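Local coordinates for protein endo-pectate lyase (Erwinia chrysanthemi, PDB 3B4N) that probably depolymerises polygalacturonate and methyl-esterified pectins by calcium-dependent eliminative cleavage, working from within the chain, at residues L24-S27 / V32-L35. Residues are numbered along the deposited sequence; the frame is centred on the assembly and turned at random.
Sequences LMLS and VNYL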
loop_
_atom_site.group_PDB
_atom_site.type_symbol
_atom_site.label_atom_id
_atom_site.label_comp_id
_atom_site.label_asym_id
_atom_site.label_seq_id
_atom_site.Cartn_x
_atom_site.Cartn_y
_atom_site.Cartn_z
ATOM N N LEU A 24 9.699 -5.025 12.014
ATOM C CA LEU A 24 10.043 -5.382 10.650
ATOM C C LEU A 24 9.320 -6.634 10.166
ATOM O O LEU A 24 9.092 -7.572 10.934
ATOM C CB LEU A 24 11.554 -5.615 10.573
ATOM C CG LEU A 24 12.157 -6.001 9.217
ATOM C CD1 LEU A 24 11.923 -4.874 8.226
ATOM C CD2 LEU A 24 13.662 -6.263 9.361
ATOM N N MET A 25 8.943 -6.623 8.892
ATOM C CA MET A 25 8.304 -7.771 8.256
ATOM C C MET A 25 8.984 -7.997 6.918
ATOM O O MET A 25 9.522 -7.069 6.312
ATOM C CB MET A 25 6.812 -7.529 8.045
ATOM C CG MET A 25 6.035 -7.473 9.342
ATOM S SD MET A 25 4.318 -7.058 9.048
ATOM C CE MET A 25 3.778 -8.487 8.324
ATOM N N LEU A 26 8.937 -9.234 6.449
ATOM C CA LEU A 26 9.565 -9.618 5.196
ATOM C C LEU A 26 8.601 -10.305 4.237
ATOM O O LEU A 26 7.725 -11.054 4.664
ATOM C CB LEU A 26 10.711 -10.596 5.493
ATOM C CG LEU A 26 11.194 -11.515 4.367
ATOM C CD1 LEU A 26 11.945 -10.694 3.347
ATOM C CD2 LEU A 26 12.089 -12.623 4.935
ATOM N N SER A 27 8.767 -10.044 2.944
ATOM C CA SER A 27 7.974 -10.730 1.925
ATOM C C SER A 27 8.865 -11.020 0.723
ATOM O O SER A 27 9.493 -10.125 0.174
ATOM C CB SER A 27 6.774 -9.900 1.474
ATOM O OG SER A 27 5.973 -10.677 0.593
ATOM N N VAL A 32 13.438 -11.300 -4.986
ATOM C CA VAL A 32 13.679 -10.038 -4.322
ATOM C C VAL A 32 13.057 -10.171 -2.943
ATOM O O VAL A 32 11.948 -10.692 -2.801
ATOM C CB VAL A 32 13.003 -8.873 -5.082
ATOM C CG1 VAL A 32 13.193 -7.568 -4.328
ATOM C CG2 VAL A 32 13.607 -8.750 -6.479
ATOM N N ASN A 33 13.790 -9.751 -1.918
ATOM C CA ASN A 33 13.259 -9.789 -0.564
ATOM C C ASN A 33 12.791 -8.386 -0.247
ATOM O O ASN A 33 13.579 -7.441 -0.278
ATOM C CB ASN A 33 14.336 -10.200 0.438
ATOM C CG ASN A 33 14.720 -11.657 0.312
ATOM O OD1 ASN A 33 15.865 -12.037 0.577
ATOM N ND2 ASN A 33 13.759 -12.487 -0.068
ATOM N N TYR A 34 11.502 -8.243 0.024
ATOM C CA TYR A 34 10.947 -6.941 0.361
ATOM C C TYR A 34 10.820 -6.807 1.863
ATOM O O TYR A 34 10.350 -7.721 2.547
ATOM C CB TYR A 34 9.567 -6.754 -0.274
ATOM C CG TYR A 34 9.603 -6.522 -1.763
ATOM C CD1 TYR A 34 9.774 -5.247 -2.287
ATOM C CD2 TYR A 34 9.497 -7.592 -2.646
ATOM C CE1 TYR A 34 9.839 -5.040 -3.672
ATOM C CE2 TYR A 34 9.561 -7.401 -4.017
ATOM C CZ TYR A 34 9.732 -6.129 -4.523
ATOM O OH TYR A 34 9.800 -5.959 -5.887
ATOM N N LEU A 35 11.269 -5.669 2.375
ATOM C CA LEU A 35 11.171 -5.383 3.794
ATOM C C LEU A 35 10.181 -4.253 3.996
ATOM O O LEU A 35 10.148 -3.296 3.225
ATOM C CB LEU A 35 12.515 -4.936 4.360
ATOM C CG LEU A 35 13.675 -5.917 4.253
ATOM C CD1 LEU A 35 14.921 -5.294 4.892
ATOM C CD2 LEU A 35 13.309 -7.219 4.949
#
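Leu-35, Ser-27 and Leu-26 bury the most surface where strands 22-29 and 32-39 pair as an antiparallel beta hairpin in the N-terminal three-stranded sheet, beside the right-handed parallel beta helix. Ser-27 and Tyr-34 form a hydrogen-bonded pair: Ser-27 N gives its hydrogen to Tyr-34 O at 2.8 Å, and Tyr-34 N answers to Ser-27 O at 2.8 Å, the reciprocal bonds that close this ring of the hairpin.

Leu-26 and Leu-35 make the neighbouring non-hydrogen-bonded pair, their CA atoms 4.7 Å apart, and with Leu-24 and Asn-33 they line one face of the sheet. Branched, apolar leucines suit this side because strand 97-104 packs over it, through Val-103 among others. Leu-35 lies between the two leucines of the facing strand: CD1 of Leu-24 reaches its CB at 3.9 Å, while its CD2 meets CD1 of Leu-26 at 4.1 Å. With CG of Leu-26 anti to the backbone N (chi1 159°), that same CD1 leans across the strand gap to CB of Asn-33. The buried carbonyl oxygen OD1 of Asn-33 is satisfied by a hydrogen bond with Tyr-86 OH.

The opposite face, with Met-25, Ser-27 and Tyr-34, turns to the beta helix. Small, polar Ser-27 fits close to Ile-188 and hydrogen-bonds through OG to Glu-190, whereas Tyr-34 carries its hydroxyl out to Asn-274. At the root of that tyrosine, Ser-27 O sits 3.4 Å from Tyr-34 CB and faces the rim of the ring on its CD2 side.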